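Long-range contact in N-acetylmuramoyl-L-alanine amidase (Peptoclostridium difficile, PDB 4RN7), which probably hydrolyses, through its zinc-binding amidase domain, the bond between N-acetylmuramic acid and L-alanine in cell-wall peptidoglycan: residues 34-43 and 164-175. Residues are numbered along the deposited sequence; the frame is centred on the assembly and turned at random. Where two conformers were deposited one is given.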
loop_
_atom_site.group_PDB
_atom_site.type_symbol
_atom_site.label_atom_id
_atom_site.label_comp_id
_atom_site.label_asym_id
_atom_site.label_seq_id
_atom_site.Cartn_x
_atom_site.Cartn_y
_atom_site.Cartn_z
ATOM N N GLN A 34 -3.025 -8.123 6.423
ATOM C CA GLN A 34 -4.418 -7.937 6.809
ATOM C C GLN A 34 -5.044 -6.816 6.003
ATOM O O GLN A 34 -6.143 -6.961 5.466
ATOM C CB GLN A 34 -4.543 -7.620 8.308
ATOM C CG GLN A 34 -4.218 -8.798 9.215
ATOM C CD GLN A 34 -4.249 -8.417 10.685
ATOM O OE1 GLN A 34 -4.661 -7.317 11.044
ATOM N NE2 GLN A 34 -3.799 -9.325 11.539
ATOM N N ILE A 35 -4.337 -5.697 5.921
ATOM C CA ILE A 35 -4.828 -4.547 5.173
ATOM C C ILE A 35 -4.934 -4.881 3.683
ATOM O O ILE A 35 -5.931 -4.540 3.041
ATOM C CB ILE A 35 -3.914 -3.334 5.397
ATOM C CG1 ILE A 35 -4.046 -2.838 6.846
ATOM C CG2 ILE A 35 -4.231 -2.210 4.420
ATOM C CD1 ILE A 35 -2.983 -1.826 7.246
ATOM N N ALA A 36 -3.924 -5.564 3.138
ATOM C CA ALA A 36 -3.903 -5.915 1.722
ATOM C C ALA A 36 -5.046 -6.858 1.364
ATOM O O ALA A 36 -5.626 -6.763 0.279
ATOM C CB ALA A 36 -2.566 -6.563 1.353
ATOM N N LYS A 37 -5.352 -7.789 2.264
ATOM C CA LYS A 37 -6.430 -8.737 2.011
ATOM C C LYS A 37 -7.766 -8.020 1.898
ATOM O O LYS A 37 -8.585 -8.362 1.043
ATOM C CB LYS A 37 -6.483 -9.816 3.090
ATOM C CG LYS A 37 -5.456 -10.924 2.875
ATOM C CD LYS A 37 -5.540 -11.976 3.965
ATOM C CE LYS A 37 -4.573 -13.120 3.677
ATOM N NZ LYS A 37 -4.482 -14.076 4.819
ATOM N N LYS A 38 -7.991 -7.029 2.759
ATOM C CA LYS A 38 -9.216 -6.249 2.690
ATOM C C LYS A 38 -9.265 -5.457 1.392
ATOM O O LYS A 38 -10.312 -5.399 0.736
ATOM C CB LYS A 38 -9.334 -5.314 3.897
ATOM C CG LYS A 38 -9.677 -6.043 5.187
ATOM C CD LYS A 38 -10.049 -5.045 6.290
ATOM C CE LYS A 38 -10.383 -5.764 7.592
ATOM N NZ LYS A 38 -9.266 -6.642 8.026
ATOM N N LEU A 39 -8.135 -4.853 1.021
ATOM C CA LEU A 39 -8.047 -4.098 -0.225
ATOM C C LEU A 39 -8.318 -5.021 -1.417
ATOM O O LEU A 39 -9.131 -4.692 -2.286
ATOM C CB LEU A 39 -6.677 -3.429 -0.348
ATOM C CG LEU A 39 -6.315 -2.709 -1.648
ATOM C CD1 LEU A 39 -7.381 -1.682 -1.987
ATOM C CD2 LEU A 39 -4.943 -2.041 -1.514
ATOM N N ALA A 40 -7.665 -6.184 -1.446
ATOM C CA ALA A 40 -7.860 -7.139 -2.539
ATOM C C ALA A 40 -9.313 -7.597 -2.667
ATOM O O ALA A 40 -9.861 -7.664 -3.770
ATOM C CB ALA A 40 -6.931 -8.355 -2.384
ATOM N N ASN A 41 -9.933 -7.927 -1.541
ATOM C CA ASN A 41 -11.318 -8.373 -1.549
ATOM C C ASN A 41 -12.264 -7.306 -2.081
ATOM O O ASN A 41 -13.183 -7.609 -2.841
ATOM C CB ASN A 41 -11.761 -8.826 -0.156
ATOM C CG ASN A 41 -13.169 -9.397 -0.150
ATOM O OD1 ASN A 41 -14.046 -8.915 0.568
ATOM N ND2 ASN A 41 -13.396 -10.413 -0.968
ATOM N N LYS A 42 -12.030 -6.053 -1.692
ATOM C CA LYS A 42 -12.877 -4.956 -2.153
ATOM C C LYS A 42 -12.711 -4.683 -3.646
ATOM O O LYS A 42 -13.695 -4.479 -4.353
ATOM C CB LYS A 42 -12.616 -3.677 -1.349
ATOM C CG LYS A 42 -13.104 -3.723 0.090
ATOM C CD LYS A 42 -12.944 -2.348 0.750
ATOM C CE LYS A 42 -13.151 -2.420 2.261
ATOM N NZ LYS A 42 -14.429 -3.076 2.655
ATOM N N LEU A 43 -11.468 -4.680 -4.127
ATOM C CA LEU A 43 -11.216 -4.446 -5.547
ATOM C C LEU A 43 -11.814 -5.541 -6.419
ATOM O O LEU A 43 -12.357 -5.266 -7.490
ATOM C CB LEU A 43 -9.716 -4.326 -5.813
ATOM C CG LEU A 43 -9.084 -3.012 -5.371
ATOM C CD1 LEU A 43 -7.568 -3.126 -5.388
ATOM C CD2 LEU A 43 -9.543 -1.872 -6.278
ATOM N N GLU A 164 -9.956 -3.561 13.109
ATOM C CA GLU A 164 -10.537 -4.069 11.878
ATOM C C GLU A 164 -11.388 -3.025 11.164
ATOM O O GLU A 164 -11.416 -2.971 9.935
ATOM C CB GLU A 164 -11.365 -5.316 12.183
ATOM C CG GLU A 164 -10.538 -6.496 12.690
ATOM C CD GLU A 164 -10.067 -7.413 11.572
ATOM O OE1 GLU A 164 -10.741 -7.467 10.520
ATOM O OE2 GLU A 164 -9.027 -8.085 11.750
ATOM N N LYS A 165 -12.090 -2.199 11.931
ATOM C CA LYS A 165 -12.957 -1.201 11.324
ATOM C C LYS A 165 -12.102 -0.107 10.691
ATOM O O LYS A 165 -12.447 0.440 9.645
ATOM C CB LYS A 165 -13.983 -0.660 12.340
ATOM C CG LYS A 165 -15.320 -1.438 12.303
ATOM C CD LYS A 165 -16.138 -1.295 13.584
ATOM C CE LYS A 165 -17.424 -2.118 13.514
ATOM N NZ LYS A 165 -18.446 -1.514 12.608
ATOM N N TYR A 166 -10.957 0.167 11.304
ATOM C CA TYR A 166 -10.016 1.121 10.757
ATOM C C TYR A 166 -9.380 0.547 9.490
ATOM O O TYR A 166 -9.216 1.249 8.495
ATOM C CB TYR A 166 -8.927 1.408 11.773
ATOM C CG TYR A 166 -7.977 2.468 11.321
ATOM C CD1 TYR A 166 -8.331 3.807 11.404
ATOM C CD2 TYR A 166 -6.730 2.142 10.805
ATOM C CE1 TYR A 166 -7.473 4.791 10.993
ATOM C CE2 TYR A 166 -5.856 3.131 10.390
ATOM C CZ TYR A 166 -6.239 4.448 10.489
ATOM O OH TYR A 166 -5.398 5.455 10.090
ATOM N N GLN A 167 -9.010 -0.723 9.526
ATOM C CA GLN A 167 -8.450 -1.338 8.327
ATOM C C GLN A 167 -9.467 -1.296 7.189
ATOM O O GLN A 167 -9.105 -1.096 6.034
ATOM C CB GLN A 167 -8.024 -2.775 8.609
ATOM C CG GLN A 167 -6.754 -2.884 9.455
ATOM C CD GLN A 167 -6.392 -4.333 9.712
ATOM O OE1 GLN A 167 -7.016 -5.237 9.165
ATOM N NE2 GLN A 167 -5.392 -4.561 10.547
ATOM N N ASP A 168 -10.739 -1.473 7.524
ATOM C CA ASP A 168 -11.793 -1.478 6.517
ATOM C C ASP A 168 -11.967 -0.106 5.860
ATOM O O ASP A 168 -12.101 -0.000 4.642
ATOM C CB ASP A 168 -13.108 -1.923 7.154
ATOM C CG ASP A 168 -14.208 -2.092 6.144
ATOM O OD1 ASP A 168 -14.171 -3.090 5.398
ATOM O OD2 ASP A 168 -15.114 -1.233 6.102
ATOM N N GLN A 169 -11.967 0.932 6.686
ATOM C CA GLN A 169 -12.082 2.303 6.200
ATOM C C GLN A 169 -10.904 2.655 5.318
ATOM O O GLN A 169 -11.075 3.251 4.261
ATOM C CB GLN A 169 -12.104 3.278 7.362
ATOM C CG GLN A 169 -13.321 3.206 8.233
ATOM C CD GLN A 169 -13.292 4.287 9.283
ATOM O OE1 GLN A 169 -13.869 5.363 9.103
ATOM N NE2 GLN A 169 -12.602 4.017 10.386
ATOM N N LEU A 170 -9.707 2.286 5.768
ATOM C CA LEU A 170 -8.480 2.570 5.038
ATOM C C LEU A 170 -8.520 1.869 3.686
ATOM O O LEU A 170 -8.242 2.476 2.651
ATOM C CB LEU A 170 -7.271 2.114 5.863
ATOM C CG LEU A 170 -5.917 2.071 5.162
ATOM C CD1 LEU A 170 -5.553 3.449 4.627
ATOM C CD2 LEU A 170 -4.857 1.561 6.129
ATOM N N ALA A 171 -8.902 0.596 3.696
ATOM C CA ALA A 171 -9.005 -0.170 2.459
ATOM C C ALA A 171 -10.040 0.447 1.524
ATOM O O ALA A 171 -9.807 0.536 0.321
ATOM C CB ALA A 171 -9.325 -1.640 2.734
ATOM N N GLU A 172 -11.166 0.895 2.074
ATOM C CA GLU A 172 -12.199 1.508 1.242
ATOM C C GLU A 172 -11.667 2.794 0.604
ATOM O O GLU A 172 -11.882 3.042 -0.589
ATOM C CB GLU A 172 -13.467 1.785 2.054
ATOM C CG GLU A 172 -14.633 2.349 1.238
ATOM C CD GLU A 172 -15.134 1.415 0.143
ATOM O OE1 GLU A 172 -14.926 0.185 0.232
ATOM O OE2 GLU A 172 -15.744 1.920 -0.820
ATOM N N GLY A 173 -10.950 3.587 1.395
ATOM C CA GLY A 173 -10.344 4.807 0.892
ATOM C C GLY A 173 -9.372 4.525 -0.240
ATOM O O GLY A 173 -9.369 5.219 -1.260
ATOM N N ILE A 174 -8.547 3.498 -0.068
ATOM C CA ILE A 174 -7.605 3.106 -1.109
ATOM C C ILE A 174 -8.329 2.655 -2.378
ATOM O O ILE A 174 -7.973 3.068 -3.484
ATOM C CB ILE A 174 -6.660 1.996 -0.622
ATOM C CG1 ILE A 174 -5.814 2.499 0.558
ATOM C CG2 ILE A 174 -5.752 1.536 -1.755
ATOM C CD1 ILE A 174 -5.066 1.384 1.277
ATOM N N VAL A 175 -9.341 1.807 -2.215
ATOM C CA VAL A 175 -10.143 1.366 -3.358
ATOM C C VAL A 175 -10.663 2.554 -4.160
ATOM O O VAL A 175 -10.486 2.617 -5.378
ATOM C CB VAL A 175 -11.336 0.513 -2.922
ATOM C CG1 VAL A 175 -12.248 0.226 -4.109
ATOM C CG2 VAL A 175 -10.849 -0.786 -2.314
#
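Leu39 and Ala171 mark the closest approach of two helices, 34-43 and 164-175, which run in broadly the same direction with a crossing angle of -49° and axes 8.7 Å apart. The CA atoms of Leu39 and Ala171 are 4.9 Å apart, a closeness permitted by the small methyl of Ala171, which lies against the backbone N of Leu39 and CB of Lys38. Lys38 and Lys42, one turn apart, act as knobs in neighbouring holes. Lys38 occupies the one formed by Glu164, Gln167, Asp168 and Ala171; its chain runs extended to CE and bends at the last torsion (chi4 56°), where NZ meets Gln167 OE1 at 2.9 Å in the carbonyl plane and forms a salt bridge with Glu164 OE1 from above the carboxylate plane. The Gln167 amide is gripped at both ends, for its NE2 gives Gln34 OE1 a nearly straight bond (2.9 Å, 176°) and also bonds to Ile161 O, fixing its rotation. Lys42, bent the opposite way at chi4, brings NZ to 2.8 Å from Asp168 OD1 in a second salt bridge, while its CB packs on Val175 CG2. On the buried side Leu39 CD1 touches both Ile174 CG2 and Val175 CG2, at 3.6 Å each, and Ile35 CD1 reaches Leu170 CD2. The pair lies on the central mixed sheet of the Amidase_3 domain: Leu39 rests on Ile8 of strand 4-10, and Ile35, Leu39 and Ile174 converge on Ile81 of strand 77-84, while Leu170 and Ile174 also pack against Ile118 of helix 107-122.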